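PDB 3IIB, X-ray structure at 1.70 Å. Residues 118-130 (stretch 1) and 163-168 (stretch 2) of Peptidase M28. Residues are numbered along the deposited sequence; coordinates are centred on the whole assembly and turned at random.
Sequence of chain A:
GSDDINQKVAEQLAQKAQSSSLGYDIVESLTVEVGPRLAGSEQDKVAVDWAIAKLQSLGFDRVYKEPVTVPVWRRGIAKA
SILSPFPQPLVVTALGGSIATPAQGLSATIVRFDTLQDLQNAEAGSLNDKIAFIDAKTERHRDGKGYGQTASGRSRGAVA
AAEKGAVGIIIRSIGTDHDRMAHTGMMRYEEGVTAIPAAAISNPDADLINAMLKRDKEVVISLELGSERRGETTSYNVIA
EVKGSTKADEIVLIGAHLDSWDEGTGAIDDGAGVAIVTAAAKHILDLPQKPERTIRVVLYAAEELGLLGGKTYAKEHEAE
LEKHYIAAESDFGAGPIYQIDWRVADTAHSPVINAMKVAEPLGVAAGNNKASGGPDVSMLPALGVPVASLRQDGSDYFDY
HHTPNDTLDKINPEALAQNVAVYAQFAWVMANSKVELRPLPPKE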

ATOM      1  N   ASP A 118       1.118  25.241  14.516  1.00 10.31           N
ATOM      2  CA  ASP A 118       2.013  26.137  13.790  1.00 11.23           C
ATOM      3  C   ASP A 118       1.282  26.932  12.720  1.00  8.20           C
ATOM      4  O   ASP A 118       1.491  28.129  12.568  1.00 11.16           O
ATOM      5  CB  ASP A 118       3.177  25.344  13.202  1.00 13.03           C
ATOM      6  CG  ASP A 118       4.119  24.842  14.282  1.00 23.66           C
ATOM      7  OD1 ASP A 118       4.464  25.636  15.186  1.00 26.37           O
ATOM      8  OD2 ASP A 118       4.512  23.666  14.244  1.00 34.09           O
ATOM      9  N   LEU A 119       0.375  26.272  12.025  1.00  8.22           N
ATOM     10  CA  LEU A 119      -0.467  26.933  11.036  1.00  7.81           C
ATOM     11  C   LEU A 119      -1.351  27.986  11.710  1.00  9.10           C
ATOM     12  O   LEU A 119      -1.468  29.116  11.222  1.00  6.48           O
ATOM     13  CB  LEU A 119      -1.322  25.896  10.321  1.00  6.09           C
ATOM     14  CG  LEU A 119      -2.377  26.419   9.375  1.00  6.04           C
ATOM     15  CD1 LEU A 119      -1.782  27.404   8.322  1.00  5.34           C
ATOM     16  CD2 LEU A 119      -3.103  25.217   8.724  1.00  5.16           C
ATOM     17  N   GLN A 120      -1.945  27.602  12.841  1.00 11.57           N
ATOM     18  CA  GLN A 120      -2.808  28.522  13.605  1.00 12.43           C
ATOM     19  C   GLN A 120      -2.031  29.756  14.101  1.00 14.37           C
ATOM     20  O   GLN A 120      -2.605  30.845  14.220  1.00 15.16           O
ATOM     21  CB  GLN A 120      -3.475  27.797  14.777  1.00 11.52           C
ATOM     22  CG  GLN A 120      -4.582  26.843  14.360  1.00 17.96           C
ATOM     23  CD  GLN A 120      -5.059  25.915  15.466  1.00 22.14           C
ATOM     24  OE1 GLN A 120      -4.267  25.451  16.298  1.00 25.44           O
ATOM     25  NE2 GLN A 120      -6.364  25.594  15.450  1.00 20.52           N
ATOM     26  N   ASN A 121      -0.741  29.579  14.388  1.00 14.36           N
ATOM     27  CA  ASN A 121       0.154  30.672  14.779  1.00 14.77           C
ATOM     28  C   ASN A 121       0.660  31.557  13.638  1.00 15.45           C
ATOM     29  O   ASN A 121       1.271  32.587  13.905  1.00 14.75           O
ATOM     30  CB  ASN A 121       1.391  30.121  15.493  1.00 14.32           C
ATOM     31  CG  ASN A 121       1.074  29.456  16.813  1.00 20.22           C
ATOM     32  OD1 ASN A 121       0.004  29.637  17.374  1.00 23.41           O
ATOM     33  ND2 ASN A 121       2.018  28.671  17.314  1.00 26.48           N
ATOM     34  N   ALA A 122       0.427  31.183  12.382  1.00 13.66           N
ATOM     35  CA  ALA A 122       0.928  31.969  11.264  1.00 12.88           C
ATOM     36  C   ALA A 122       0.303  33.361  11.262  1.00 13.02           C
ATOM     37  O   ALA A 122      -0.750  33.577  11.842  1.00 13.17           O
ATOM     38  CB  ALA A 122       0.647  31.248   9.911  1.00 11.36           C
ATOM     39  N   GLU A 123       0.972  34.293  10.604  1.00 15.98           N
ATOM     40  CA  GLU A 123       0.509  35.660  10.548  1.00 18.82           C
ATOM     41  C   GLU A 123      -0.652  35.742   9.569  1.00 16.32           C
ATOM     42  O   GLU A 123      -0.623  35.116   8.526  1.00 12.25           O
ATOM     43  CB  GLU A 123       1.628  36.574  10.072  1.00 19.58           C
ATOM     44  CG  GLU A 123       2.887  36.555  10.934  1.00 28.58           C
ATOM     45  CD  GLU A 123       2.834  37.563  12.058  1.00 40.34           C
ATOM     46  OE1 GLU A 123       2.342  37.221  13.160  1.00 49.58           O
ATOM     47  OE2 GLU A 123       3.294  38.702  11.833  1.00 49.92           O
ATOM     48  N   ALA A 124      -1.651  36.555   9.893  1.00 16.15           N
ATOM     49  CA  ALA A 124      -2.753  36.802   8.961  1.00 14.82           C
ATOM     50  C   ALA A 124      -2.206  37.305   7.633  1.00 13.61           C
ATOM     51  O   ALA A 124      -1.228  38.030   7.585  1.00 13.47           O
ATOM     52  CB  ALA A 124      -3.761  37.792   9.549  1.00 15.21           C
ATOM     53  N   GLY A 125      -2.806  36.844   6.546  1.00 10.29           N
ATOM     54  CA  GLY A 125      -2.374  37.209   5.207  1.00 10.31           C
ATOM     55  C   GLY A 125      -1.183  36.451   4.654  1.00 10.85           C
ATOM     56  O   GLY A 125      -0.864  36.604   3.491  1.00 10.89           O
ATOM     57  N   SER A 126      -0.489  35.678   5.493  1.00  9.88           N
ATOM     58  CA  SER A 126       0.764  35.065   5.090  1.00 11.79           C
ATOM     59  C   SER A 126       0.553  33.960   4.061  1.00 14.13           C
ATOM     60  O   SER A 126       1.466  33.651   3.297  1.00 16.00           O
ATOM     61  CB  SER A 126       1.546  34.523   6.288  1.00 13.80           C
ATOM     62  OG  SER A 126       0.848  33.518   6.990  1.00 12.99           O
ATOM     63  N   LEU A 127      -0.648  33.389   4.013  1.00  9.37           N
ATOM     64  CA  LEU A 127      -0.943  32.353   3.034  1.00  8.25           C
ATOM     65  C   LEU A 127      -1.776  32.846   1.859  1.00  7.42           C
ATOM     66  O   LEU A 127      -2.206  32.037   1.040  1.00  7.55           O
ATOM     67  CB  LEU A 127      -1.578  31.143   3.696  1.00  9.54           C
ATOM     68  CG  LEU A 127      -0.679  30.497   4.752  1.00  8.04           C
ATOM     69  CD1 LEU A 127      -1.325  29.268   5.250  1.00  7.26           C
ATOM     70  CD2 LEU A 127       0.719  30.157   4.237  1.00 11.06           C
ATOM     71  N   ASN A 128      -1.952  34.168   1.714  1.00  8.00           N
ATOM     72  CA  ASN A 128      -2.645  34.667   0.542  1.00  8.19           C
ATOM     73  C   ASN A 128      -2.125  34.004  -0.746  1.00  8.75           C
ATOM     74  O   ASN A 128      -0.902  33.918  -0.963  1.00  9.17           O
ATOM     75  CB  ASN A 128      -2.497  36.197   0.433  1.00  8.24           C
ATOM     76  CG  ASN A 128      -3.314  36.939   1.481  1.00 11.38           C
ATOM     77  OD1 ASN A 128      -3.999  36.328   2.282  1.00 10.84           O
ATOM     78  ND2 ASN A 128      -3.226  38.263   1.485  1.00 10.79           N
ATOM     79  N   ASP A 129      -3.046  33.520  -1.581  1.00  6.41           N
ATOM     80  CA  ASP A 129      -2.693  32.914  -2.877  1.00  9.32           C
ATOM     81  C   ASP A 129      -1.917  31.596  -2.783  1.00 10.08           C
ATOM     82  O   ASP A 129      -1.513  31.044  -3.815  1.00  9.97           O
ATOM     83  CB  ASP A 129      -1.881  33.900  -3.727  1.00 12.23           C
ATOM     84  CG  ASP A 129      -2.534  35.264  -3.798  1.00 20.51           C
ATOM     85  OD1 ASP A 129      -3.731  35.312  -4.137  1.00 25.41           O
ATOM     86  OD2 ASP A 129      -1.855  36.271  -3.491  1.00 26.76           O
ATOM     87  N   LYS A 130      -1.751  31.061  -1.578  1.00  6.56           N
ATOM     88  CA  LYS A 130      -0.927  29.878  -1.382  1.00  7.91           C
ATOM     89  C   LYS A 130      -1.721  28.711  -0.824  1.00  6.27           C
ATOM     90  O   LYS A 130      -2.845  28.849  -0.373  1.00  5.54           O
ATOM     91  CB  LYS A 130       0.238  30.209  -0.447  1.00  6.60           C
ATOM     92  CG  LYS A 130       1.238  31.198  -1.096  1.00 12.29           C
ATOM     93  CD  LYS A 130       2.449  31.467  -0.238  1.00 15.66           C
ATOM     94  CE  LYS A 130       3.515  32.211  -1.003  1.00 24.83           C
ATOM     95  NZ  LYS A 130       4.620  32.648  -0.084  1.00 36.44           N
TER
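Stretch 2, residues 163-168: EKGAVG

A lysine near the end of a helix can serve a neighbouring segment twice, with its side chain and with its own carbonyl, and Lys-164 of this M28 peptidase is a compact example. Its ammonium group reaches two main-chain carbonyls of stretch 1, those of Gln-120 and Ala-122. There NZ of Lys-164 donates to O of Ala-122 at 2.7 Å and to O of Gln-120 at 3.1 Å. Both acceptors are main-chain carbonyls, so the charge is held by peptide dipoles and not by a carboxylate. The side chain bends early, with chi1 and chi2 both m, and then runs extended, with chi3 and chi4 both t; the methylenes of Lys-164 pass along stretch 1, its CE lying 3.6 Å from O of Leu-119 and its CD 4.1 Å from CB of Ala-122.

The main chain of the same residue supplies the second anchor. N of Leu-127 donates to O of Lys-164 at 2.9 Å, with an angle of 147° at the hydrogen. The carbonyl meets a loop built from two overlapping turns: a type II turn from Glu-123 to Ser-126 leads into a type I turn from Gly-125 to Asn-128. The first turn is closed by the bond from N of Ser-126 to O of Glu-123, 3.1 Å, and reinforced when OG of Ser-126 donates to that same oxygen at 2.7 Å. Close by, a water bridges the stretches, accepting from N of Gly-125 at 2.7 Å and donating to O of Glu-163 at 2.8 Å.

The third anchor lies farther along. N of Val-167 donates to O of Lys-130 at 2.9 Å and 160°, so the two backbones advance in the same general sense, from Leu-127 beside Lys-164 to Lys-130 beside Val-167. Between these bonds the first stretch makes another type II turn, Leu-127 to Lys-130, closed by N of Lys-130 on O of Leu-127 at 2.8 Å.

Stretch 2 changes course at Gly-165, the first residue after a helix to leave helical angles. Its phi of 103° belongs to a Schellman motif, and here the CA traces of the two stretches come closest, with CA of Gly-165 4.1 Å from CA of Asn-128. A side chain would have no room: an ideal CB of Gly-165 would fall 2.0 Å from OD1 of Asn-128 and would also be jammed against the carbonyl of Lys-164. Glycine therefore suits both the local fold and the contact.

Around this framework the packing is modest but close. Leu-127 directs its CA-to-CB bond toward stretch 2, and its CB lies 3.9 Å from CB of Ala-166. The CA of Ala-166 makes CA-H...O contacts with O of Lys-130 at 3.2 Å and O of Leu-127 at 3.4 Å, while CG2 of Val-167 rests 4.0 Å from C of Asp-129. Altogether 504 Å² is buried, counting both sides, and Lys-164 has the largest covered area of any residue in either stretch.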

ATOM      1  N   GLU A 163      -8.183  31.088   7.185  1.00  5.23           N
ATOM      2  CA  GLU A 163      -8.019  32.257   8.053  1.00  6.98           C
ATOM      3  C   GLU A 163      -6.770  33.048   7.758  1.00  6.83           C
ATOM      4  O   GLU A 163      -6.749  34.260   7.947  1.00  6.44           O
ATOM      5  CB  GLU A 163      -8.071  31.861   9.542  1.00  4.93           C
ATOM      6  CG  GLU A 163      -9.447  31.423   9.943  1.00  6.31           C
ATOM      7  CD  GLU A 163      -9.538  30.965  11.387  1.00 14.37           C
ATOM      8  OE1 GLU A 163      -8.565  30.358  11.909  1.00 18.20           O
ATOM      9  OE2 GLU A 163     -10.596  31.208  12.000  1.00 15.50           O
ATOM     10  N   LYS A 164      -5.750  32.365   7.238  1.00  7.62           N
ATOM     11  CA  LYS A 164      -4.473  32.999   6.903  1.00  6.15           C
ATOM     12  C   LYS A 164      -4.355  33.363   5.453  1.00  5.99           C
ATOM     13  O   LYS A 164      -3.315  33.883   5.032  1.00  8.38           O
ATOM     14  CB  LYS A 164      -3.319  32.089   7.280  1.00  8.00           C
ATOM     15  CG  LYS A 164      -3.433  31.558   8.647  1.00  9.01           C
ATOM     16  CD  LYS A 164      -3.225  32.605   9.724  1.00 15.29           C
ATOM     17  CE  LYS A 164      -3.530  32.024  11.102  1.00 19.02           C
ATOM     18  NZ  LYS A 164      -3.365  33.050  12.165  1.00 19.90           N
ATOM     19  N   GLY A 165      -5.426  33.129   4.686  1.00  6.67           N
ATOM     20  CA  GLY A 165      -5.489  33.500   3.280  1.00  5.80           C
ATOM     21  C   GLY A 165      -5.310  32.363   2.275  1.00  4.42           C
ATOM     22  O   GLY A 165      -5.422  32.592   1.078  1.00  6.47           O
ATOM     23  N   ALA A 166      -5.072  31.141   2.761  1.00  4.87           N
ATOM     24  CA  ALA A 166      -4.812  30.015   1.892  1.00  6.80           C
ATOM     25  C   ALA A 166      -5.990  29.774   0.972  1.00  8.31           C
ATOM     26  O   ALA A 166      -7.137  30.003   1.352  1.00  6.99           O
ATOM     27  CB  ALA A 166      -4.492  28.730   2.698  1.00  4.15           C
ATOM     28  N   VAL A 167      -5.678  29.346  -0.252  1.00  6.13           N
ATOM     29  CA  VAL A 167      -6.687  28.999  -1.233  1.00  6.70           C
ATOM     30  C   VAL A 167      -6.920  27.495  -1.237  1.00  6.79           C
ATOM     31  O   VAL A 167      -7.755  27.014  -1.997  1.00  7.68           O
ATOM     32  CB  VAL A 167      -6.289  29.477  -2.635  1.00  8.97           C
ATOM     33  CG1 VAL A 167      -6.335  30.978  -2.692  1.00 11.93           C
ATOM     34  CG2 VAL A 167      -4.882  28.961  -3.045  1.00  7.07           C
ATOM     35  N   GLY A 168      -6.153  26.772  -0.418  1.00  5.50           N
ATOM     36  CA  GLY A 168      -6.280  25.329  -0.286  1.00  5.31           C
ATOM     37  C   GLY A 168      -5.394  24.777   0.806  1.00  6.29           C
ATOM     38  O   GLY A 168      -4.507  25.469   1.294  1.00  5.45           O
TER
HETATM   39  O   HOH W   1      -5.488  36.322   6.542  1.00  6.29           O